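Local coordinates for fibronectin type III domain-containing protein (Simiduia agarivorans, PDB 6P2K) that probably hydrolyses the beta-1,4-glucan backbone of xyloglucan, as a beta-propeller enzyme of glycoside hydrolase family 74, at residues 238-243 with 284-289; 290-295 with 349-354; 494-499 with 537-542. All coordinates share one frame; numbering follows the deposited sequence.

Overall arrangement
The chain is the part of a longer protein that carries the beta-propeller fold of glycoside hydrolase family 74. Contact 1 closes a loop of 40 residues and joins the sheet of strand 241-246 to that of strand 278-285. Contact 2 opens just after it, closes a loop of 53 residues and joins the sheet of strand 292-300 to that of strand 348-351. Strands 278-285 and 292-300 are neighbours, so one sheet serves both contacts. They touch, for example through Arg289 and Thr353. Contact 3 has its centre about 45 Å from that of contact 1. It closes a loop of 37 residues and sets strand 493-496 against helix 539-547. The loops follow in series, without nesting or crossing.

Contact 1: residues 238-243 with 284-289; sequences TNFLVY and GAVKDR
Phe240 brings the CE2 corner of its ring up to one methyl of Val286. The CE2 to Val286 CG1 distance is 4.5 Å, so the contact is loose. The methyl approaches the ring obliquely. The Phe240 side chain starts toward 284-289, and CG stands beside the backbone N, anti to the carbonyl carbon (chi1 -62°). Val286 reaches back with CG1 alone. The ring also rests on Ala228 of strand 222-228, while Val286 leans on Trp266 of strand 265-270.

Farther from the ring, the backbone O of Thr238 and the Asp288 carboxylate lie near each other without a bond. Thr238 O stands 4.5 Å from Asp288 OD2. Each side chain is tied elsewhere, to the loop before strand 265-270: Thr238 OG1 bonds Asn262 OD1, and Asp288 OD2 takes the backbone N of Arg264. The same loop therefore links the two segments indirectly. Beyond Val286 the chain bends. Lys287 has positive phi, and Asp288 N makes a weak bond of 2.8 Å to Val286 O, which fits a gamma turn.

The Val286 side chain is about 6 Å from that of Gln16, a zinc ligand, and about 8 Å from the zinc ion. The contact joins the chain at the ends of strands of two successive four-stranded antiparallel sheets, which are neighbouring blades of the beta-propeller.

Contact 2: residues 290-295 with 349-354; sequences FGLYEG and VWSTTN
Leu292 sends one methyl, CD2, across to strand 348-351. It lies 3.9 Å from Val349 CG1 and 4.1 Å from Ser351 OG. Ser351 CB is equally close to the same methyl, so the serine offers its carbon as well as its hydroxyl. In Leu292, CG is anti to the backbone N (chi1 179°) and CD2 continues the extended line, anti to CA. The leucine and valine side chains meet at a slant. Val349 and Ser351 are two apart in the strand and both start toward Leu292, while Trp350 between them points away. The Ser351 hydroxyl is bonded to Phe335 O, so its polar need is met although it is buried beside a methyl.

Strand 292-300 is an inner strand of one four-stranded antiparallel sheet, and strand 348-351 is an inner strand of the next. The contact is thus core packing between adjacent blades of the propeller, with no hydrogen bond across it. Trp371 of strand 368-373 touches Leu292, Val349 and Ser351 alike. Leu282 of strand 278-285 packs on both Leu292 and Val349.

Further out, the buried Glu294 carboxylate, on the same strand as Leu292, is held by three groups: OE2 by Arg347 in a salt bridge and by the Tyr338 hydroxyl, OE1 by the Tyr369 hydroxyl. After strand 348-351 the chain turns at Thr352. Its OG1 accepts from Asn354 N at 2.8 Å, with an N-H...O angle of 144°, which makes an ST turn.

Contact 3: residues 494-499 with 537-542; sequences VELAGG and EDIGRA
Asp538 OD1 is gripped by two backbone N-H groups at the start of helix 539-547. The bond from Arg541 N is 3.1 Å long with an angle of 155°, and it arrives from above the carboxylate plane. The one from Gly540 N, at 2.9 Å, is weak because it is strongly bent. Asp538 is thus the N-cap of the helix whose first turn meets Leu496.

Leu496 makes the contact across. Its CD1 lies 3.9 Å from Ile539 CG1 and 4.1 Å from Ile539 CD1. The two side chains cross at about a right angle. Ile539 has CG1 anti to the backbone N (chi1 -172°), which carries the chain end toward the leucine. The other methyl, Leu496 CD2, rests 4.1 Å from Ala542 O.

Strand 493-496 is the outermost strand of one propeller sheet. The helix is inserted between strands 532-536 and 555-559 of another, so the insertion packs over one face of the outermost strand of the neighbouring sheet. Leu496 and Val494 also touch Leu543 and His546, further along the helix. Leu496 and Ala497 together face Leu479 in a classic beta bulge, and there the chain turns a corner.

Contact 1: residues 238-243 with 284-289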
loop_
_atom_site.group_PDB
_atom_site.type_symbol
_atom_site.label_atom_id
_atom_site.label_comp_id
_atom_site.label_asym_id
_atom_site.label_seq_id
_atom_site.Cartn_x
_atom_site.Cartn_y
_atom_site.Cartn_z
ATOM N N THR B 238 -18.020 50.105 9.085
ATOM C CA THR B 238 -17.242 49.392 8.085
ATOM C C THR B 238 -16.938 50.193 6.828
ATOM O O THR B 238 -16.142 49.729 6.002
ATOM C CB THR B 238 -17.973 48.103 7.672
ATOM O OG1 THR B 238 -19.101 48.436 6.853
ATOM C CG2 THR B 238 -18.461 47.353 8.901
ATOM N N ASN B 239 -17.534 51.370 6.653
ATOM C CA ASN B 239 -17.466 52.115 5.397
ATOM C C ASN B 239 -16.746 53.441 5.636
ATOM O O ASN B 239 -17.377 54.461 5.919
ATOM C CB ASN B 239 -18.877 52.332 4.832
ATOM C CG ASN B 239 -18.866 52.919 3.432
ATOM O OD1 ASN B 239 -17.930 52.707 2.662
ATOM N ND2 ASN B 239 -19.916 53.658 3.093
ATOM N N PHE B 240 -15.420 53.423 5.519
ATOM C CA PHE B 240 -14.617 54.638 5.580
ATOM C C PHE B 240 -14.385 55.130 4.158
ATOM O O PHE B 240 -14.012 54.343 3.280
ATOM C CB PHE B 240 -13.270 54.395 6.267
ATOM C CG PHE B 240 -13.364 53.960 7.713
ATOM C CD1 PHE B 240 -14.584 53.690 8.317
ATOM C CD2 PHE B 240 -12.209 53.824 8.468
ATOM C CE1 PHE B 240 -14.646 53.288 9.643
ATOM C CE2 PHE B 240 -12.263 53.423 9.790
ATOM C CZ PHE B 240 -13.484 53.158 10.379
ATOM N N LEU B 241 -14.598 56.421 3.927
ATOM C CA LEU B 241 -14.484 56.986 2.591
ATOM C C LEU B 241 -13.266 57.897 2.492
ATOM O O LEU B 241 -12.885 58.563 3.456
ATOM C CB LEU B 241 -15.754 57.749 2.208
ATOM C CG LEU B 241 -16.941 56.819 1.944
ATOM C CD1 LEU B 241 -18.184 57.598 1.556
ATOM C CD2 LEU B 241 -16.579 55.798 0.870
ATOM N N VAL B 242 -12.662 57.914 1.306
ATOM C CA VAL B 242 -11.391 58.586 1.062
ATOM C C VAL B 242 -11.651 59.864 0.282
ATOM O O VAL B 242 -12.418 59.871 -0.689
ATOM C CB VAL B 242 -10.416 57.667 0.301
ATOM C CG1 VAL B 242 -9.005 58.232 0.351
ATOM C CG2 VAL B 242 -10.463 56.261 0.879
ATOM N N TYR B 243 -11.000 60.948 0.701
ATOM C CA TYR B 243 -11.220 62.256 0.106
ATOM C C TYR B 243 -9.888 62.957 -0.098
ATOM O O TYR B 243 -8.859 62.572 0.461
ATOM C CB TYR B 243 -12.133 63.130 0.972
ATOM C CG TYR B 243 -13.504 62.556 1.229
ATOM C CD1 TYR B 243 -13.717 61.653 2.261
ATOM C CD2 TYR B 243 -14.592 62.934 0.449
ATOM C CE1 TYR B 243 -14.971 61.133 2.506
ATOM C CE2 TYR B 243 -15.852 62.419 0.686
ATOM C CZ TYR B 243 -16.034 61.519 1.716
ATOM O OH TYR B 243 -17.284 61.001 1.958
ATOM N N GLY B 284 -3.866 51.411 3.474
ATOM C CA GLY B 284 -4.342 50.140 3.984
ATOM C C GLY B 284 -5.610 50.325 4.795
ATOM O O GLY B 284 -6.345 51.292 4.577
ATOM N N ALA B 285 -5.878 49.426 5.741
ATOM C CA ALA B 285 -7.104 49.515 6.523
ATOM C C ALA B 285 -6.939 48.755 7.828
ATOM O O ALA B 285 -6.029 47.935 7.984
ATOM C CB ALA B 285 -8.306 48.962 5.752
ATOM N N VAL B 286 -7.842 49.033 8.761
ATOM C CA VAL B 286 -7.953 48.252 9.985
ATOM C C VAL B 286 -8.964 47.139 9.749
ATOM O O VAL B 286 -10.020 47.362 9.142
ATOM C CB VAL B 286 -8.345 49.143 11.183
ATOM C CG1 VAL B 286 -9.582 49.976 10.873
ATOM C CG2 VAL B 286 -8.541 48.302 12.442
ATOM N N LYS B 287 -8.606 45.927 10.184
ATOM C CA LYS B 287 -9.428 44.718 10.114
ATOM C C LYS B 287 -9.545 44.135 8.707
ATOM O O LYS B 287 -9.264 42.947 8.511
ATOM C CB LYS B 287 -10.829 44.971 10.685
ATOM C CG LYS B 287 -10.879 45.041 12.203
ATOM C CD LYS B 287 -12.168 44.434 12.746
ATOM C CE LYS B 287 -12.490 44.969 14.135
ATOM N NZ LYS B 287 -12.476 43.907 15.181
ATOM N N ASP B 288 -9.952 44.941 7.727
ATOM C CA ASP B 288 -10.294 44.415 6.409
ATOM C C ASP B 288 -9.080 43.820 5.702
ATOM O O ASP B 288 -7.976 44.372 5.755
ATOM C CB ASP B 288 -10.906 45.517 5.546
ATOM C CG ASP B 288 -12.273 45.946 6.035
ATOM O OD1 ASP B 288 -13.122 45.065 6.283
ATOM O OD2 ASP B 288 -12.498 47.163 6.176
ATOM N N ARG B 289 -9.297 42.693 5.017
ATOM C CA ARG B 289 -8.258 41.969 4.285
ATOM C C ARG B 289 -8.451 42.191 2.789
ATOM O O ARG B 289 -9.344 41.599 2.175
ATOM C CB ARG B 289 -8.296 40.479 4.614
ATOM C CG ARG B 289 -7.979 40.141 6.057
ATOM C CD ARG B 289 -7.759 38.641 6.243
ATOM N NE ARG B 289 -7.271 38.341 7.585
ATOM C CZ ARG B 289 -5.996 38.432 7.956
ATOM N NH1 ARG B 289 -5.067 38.802 7.081
ATOM N NH2 ARG B 289 -5.649 38.150 9.204
#

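Contact 2: residues 290-295 with 349-354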
loop_
_atom_site.group_PDB
_atom_site.type_symbol
_atom_site.label_atom_id
_atom_site.label_comp_id
_atom_site.label_asym_id
_atom_site.label_seq_id
_atom_site.Cartn_x
_atom_site.Cartn_y
_atom_site.Cartn_z
ATOM N N PHE B 290 -7.598 43.031 2.196
ATOM C CA PHE B 290 -7.616 43.224 0.751
ATOM C C PHE B 290 -6.227 43.473 0.178
ATOM O O PHE B 290 -6.115 43.790 -1.012
ATOM C CB PHE B 290 -8.538 44.392 0.360
ATOM C CG PHE B 290 -8.227 45.676 1.078
ATOM C CD1 PHE B 290 -7.187 46.491 0.659
ATOM C CD2 PHE B 290 -8.978 46.068 2.170
ATOM C CE1 PHE B 290 -6.900 47.667 1.321
ATOM C CE2 PHE B 290 -8.699 47.242 2.831
ATOM C CZ PHE B 290 -7.658 48.043 2.408
ATOM N N GLY B 291 -5.173 43.347 0.978
ATOM C CA GLY B 291 -3.852 43.747 0.535
ATOM C C GLY B 291 -3.575 45.210 0.823
ATOM O O GLY B 291 -3.941 45.717 1.886
ATOM N N LEU B 292 -2.951 45.907 -0.124
ATOM C CA LEU B 292 -2.519 47.279 0.100
ATOM C C LEU B 292 -2.598 48.058 -1.208
ATOM O O LEU B 292 -2.195 47.559 -2.261
ATOM C CB LEU B 292 -1.094 47.310 0.665
ATOM C CG LEU B 292 -0.428 48.651 0.966
ATOM C CD1 LEU B 292 -1.243 49.450 1.972
ATOM C CD2 LEU B 292 0.982 48.413 1.487
ATOM N N TYR B 293 -3.120 49.280 -1.129
ATOM C CA TYR B 293 -3.311 50.134 -2.293
ATOM C C TYR B 293 -2.227 51.201 -2.375
ATOM O O TYR B 293 -1.806 51.758 -1.356
ATOM C CB TYR B 293 -4.671 50.837 -2.250
ATOM C CG TYR B 293 -5.867 49.993 -2.625
ATOM C CD1 TYR B 293 -6.142 49.686 -3.954
ATOM C CD2 TYR B 293 -6.748 49.543 -1.652
ATOM C CE1 TYR B 293 -7.250 48.932 -4.296
ATOM C CE2 TYR B 293 -7.854 48.792 -1.983
ATOM C CZ TYR B 293 -8.101 48.489 -3.304
ATOM O OH TYR B 293 -9.207 47.740 -3.629
ATOM N N GLU B 294 -1.794 51.496 -3.597
ATOM C CA GLU B 294 -1.054 52.713 -3.896
ATOM C C GLU B 294 -1.828 53.496 -4.947
ATOM O O GLU B 294 -2.184 52.952 -5.997
ATOM C CB GLU B 294 0.366 52.420 -4.388
ATOM C CG GLU B 294 1.152 53.689 -4.723
ATOM C CD GLU B 294 2.628 53.432 -4.956
ATOM O OE1 GLU B 294 2.962 52.557 -5.783
ATOM O OE2 GLU B 294 3.456 54.107 -4.307
ATOM N N GLY B 295 -2.100 54.762 -4.657
ATOM C CA GLY B 295 -2.834 55.628 -5.558
ATOM C C GLY B 295 -1.926 56.677 -6.167
ATOM O O GLY B 295 -0.997 57.164 -5.519
ATOM N N VAL B 349 8.436 49.774 1.053
ATOM C CA VAL B 349 7.228 49.861 1.866
ATOM C C VAL B 349 7.327 48.845 2.995
ATOM O O VAL B 349 7.653 47.676 2.757
ATOM C CB VAL B 349 5.952 49.614 1.035
ATOM C CG1 VAL B 349 4.734 49.524 1.942
ATOM C CG2 VAL B 349 5.762 50.712 -0.008
ATOM N N TRP B 350 7.050 49.292 4.218
ATOM C CA TRP B 350 6.920 48.418 5.377
ATOM C C TRP B 350 5.441 48.248 5.700
ATOM O O TRP B 350 4.717 49.243 5.813
ATOM C CB TRP B 350 7.658 49.003 6.583
ATOM C CG TRP B 350 9.082 48.560 6.705
ATOM C CD1 TRP B 350 10.199 49.290 6.407
ATOM C CD2 TRP B 350 9.546 47.285 7.162
ATOM N NE1 TRP B 350 11.327 48.546 6.649
ATOM C CE2 TRP B 350 10.953 47.310 7.113
ATOM C CE3 TRP B 350 8.906 46.119 7.602
ATOM C CZ2 TRP B 350 11.732 46.217 7.490
ATOM C CZ3 TRP B 350 9.682 45.035 7.976
ATOM C CH2 TRP B 350 11.080 45.092 7.918
ATOM N N SER B 351 4.995 47.003 5.846
ATOM C CA SER B 351 3.584 46.738 6.133
ATOM C C SER B 351 3.463 45.369 6.807
ATOM O O SER B 351 4.443 44.849 7.351
ATOM C CB SER B 351 2.747 46.842 4.848
ATOM O OG SER B 351 1.367 46.678 5.127
ATOM N N THR B 352 2.265 44.783 6.764
ATOM C CA THR B 352 1.966 43.572 7.525
ATOM C C THR B 352 0.760 42.865 6.917
ATOM O O THR B 352 -0.041 43.471 6.200
ATOM C CB THR B 352 1.683 43.901 8.995
ATOM O OG1 THR B 352 1.353 42.701 9.709
ATOM C CG2 THR B 352 0.520 44.876 9.099
ATOM N N THR B 353 0.635 41.570 7.219
ATOM C CA THR B 353 -0.606 40.856 6.933
ATOM C C THR B 353 -1.547 40.821 8.129
ATOM O O THR B 353 -2.689 40.367 7.973
ATOM C CB THR B 353 -0.337 39.414 6.462
ATOM O OG1 THR B 353 0.299 38.659 7.505
ATOM C CG2 THR B 353 0.517 39.401 5.197
ATOM N N ASN B 354 -1.063 41.263 9.302
ATOM C CA ASN B 354 -1.781 41.583 10.542
ATOM C C ASN B 354 -0.900 41.257 11.744
ATOM O O ASN B 354 -0.654 42.116 12.594
ATOM C CB ASN B 354 -3.118 40.850 10.696
ATOM C CG ASN B 354 -3.829 41.209 11.993
ATOM O OD1 ASN B 354 -3.788 40.458 12.965
ATOM N ND2 ASN B 354 -4.469 42.374 12.018
#

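Contact 3: residues 494-499 with 537-542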
loop_
_atom_site.group_PDB
_atom_site.type_symbol
_atom_site.label_atom_id
_atom_site.label_comp_id
_atom_site.label_asym_id
_atom_site.label_seq_id
_atom_site.Cartn_x
_atom_site.Cartn_y
_atom_site.Cartn_z
ATOM N N VAL B 494 -6.812 13.359 14.106
ATOM C CA VAL B 494 -8.173 12.860 13.950
ATOM C C VAL B 494 -8.982 13.300 15.163
ATOM O O VAL B 494 -8.454 13.378 16.277
ATOM C CB VAL B 494 -8.221 11.325 13.791
ATOM C CG1 VAL B 494 -7.499 10.892 12.522
ATOM C CG2 VAL B 494 -7.631 10.630 15.013
ATOM N N GLU B 495 -10.258 13.603 14.944
ATOM C CA GLU B 495 -11.143 14.021 16.025
ATOM C C GLU B 495 -11.801 12.803 16.658
ATOM O O GLU B 495 -12.409 11.985 15.960
ATOM C CB GLU B 495 -12.214 14.985 15.515
ATOM C CG GLU B 495 -13.122 15.510 16.623
ATOM C CD GLU B 495 -14.297 16.301 16.094
ATOM O OE1 GLU B 495 -14.970 15.822 15.157
ATOM O OE2 GLU B 495 -14.547 17.407 16.612
ATOM N N LEU B 496 -11.698 12.699 17.981
ATOM C CA LEU B 496 -12.222 11.545 18.702
ATOM C C LEU B 496 -13.576 11.789 19.356
ATOM O O LEU B 496 -14.370 10.850 19.462
ATOM C CB LEU B 496 -11.226 11.095 19.778
ATOM C CG LEU B 496 -9.983 10.345 19.281
ATOM C CD1 LEU B 496 -9.094 9.939 20.451
ATOM C CD2 LEU B 496 -10.382 9.123 18.453
ATOM N N ALA B 497 -13.866 13.013 19.795
ATOM C CA ALA B 497 -15.091 13.256 20.549
ATOM C C ALA B 497 -15.390 14.748 20.582
ATOM O O ALA B 497 -14.521 15.584 20.326
ATOM C CB ALA B 497 -14.981 12.709 21.977
ATOM N N GLY B 498 -16.639 15.068 20.916
ATOM C CA GLY B 498 -17.042 16.445 21.112
ATOM C C GLY B 498 -17.638 17.111 19.890
ATOM O O GLY B 498 -18.338 16.470 19.098
ATOM N N GLY B 499 -17.364 18.405 19.729
ATOM C CA GLY B 499 -17.947 19.185 18.665
ATOM C C GLY B 499 -19.392 19.524 18.963
ATOM O O GLY B 499 -19.956 19.092 19.973
ATOM N N GLU B 537 -11.228 5.909 28.712
ATOM C CA GLU B 537 -10.617 4.854 29.514
ATOM C C GLU B 537 -9.336 4.335 28.869
ATOM O O GLU B 537 -8.331 4.114 29.554
ATOM C CB GLU B 537 -11.618 3.716 29.720
ATOM C CG GLU B 537 -11.037 2.486 30.392
ATOM C CD GLU B 537 -11.022 2.608 31.902
ATOM O OE1 GLU B 537 -10.123 2.020 32.544
ATOM O OE2 GLU B 537 -11.914 3.295 32.446
ATOM N N ASP B 538 -9.355 4.140 27.551
ATOM C CA ASP B 538 -8.184 3.660 26.821
ATOM C C ASP B 538 -8.215 4.312 25.447
ATOM O O ASP B 538 -9.092 4.000 24.636
ATOM C CB ASP B 538 -8.188 2.136 26.712
ATOM C CG ASP B 538 -6.897 1.585 26.128
ATOM O OD1 ASP B 538 -6.492 2.023 25.030
ATOM O OD2 ASP B 538 -6.284 0.707 26.771
ATOM N N ILE B 539 -7.264 5.211 25.185
ATOM C CA ILE B 539 -7.295 5.951 23.932
ATOM C C ILE B 539 -6.941 5.065 22.742
ATOM O O ILE B 539 -7.363 5.349 21.615
ATOM C CB ILE B 539 -6.369 7.178 24.012
ATOM C CG1 ILE B 539 -6.552 8.058 22.774
ATOM C CG2 ILE B 539 -4.914 6.746 24.178
ATOM C CD1 ILE B 539 -5.796 9.347 22.827
ATOM N N GLY B 540 -6.192 3.983 22.962
ATOM C CA GLY B 540 -5.968 3.034 21.882
ATOM C C GLY B 540 -7.256 2.388 21.409
ATOM O O GLY B 540 -7.493 2.254 20.206
ATOM N N ARG B 541 -8.110 1.984 22.352
ATOM C CA ARG B 541 -9.404 1.411 21.989
ATOM C C ARG B 541 -10.270 2.428 21.256
ATOM O O ARG B 541 -10.947 2.090 20.279
ATOM C CB ARG B 541 -10.110 0.903 23.245
ATOM C CG ARG B 541 -11.411 0.174 22.989
ATOM C CD ARG B 541 -11.844 -0.589 24.228
ATOM N NE ARG B 541 -12.990 -1.457 23.971
ATOM C CZ ARG B 541 -14.176 -1.321 24.556
ATOM N NH1 ARG B 541 -14.375 -0.351 25.440
ATOM N NH2 ARG B 541 -15.162 -2.156 24.260
ATOM N N ALA B 542 -10.265 3.682 21.716
ATOM C CA ALA B 542 -11.008 4.723 21.013
ATOM C C ALA B 542 -10.487 4.902 19.594
ATOM O O ALA B 542 -11.264 5.149 18.663
ATOM C CB ALA B 542 -10.926 6.039 21.785
#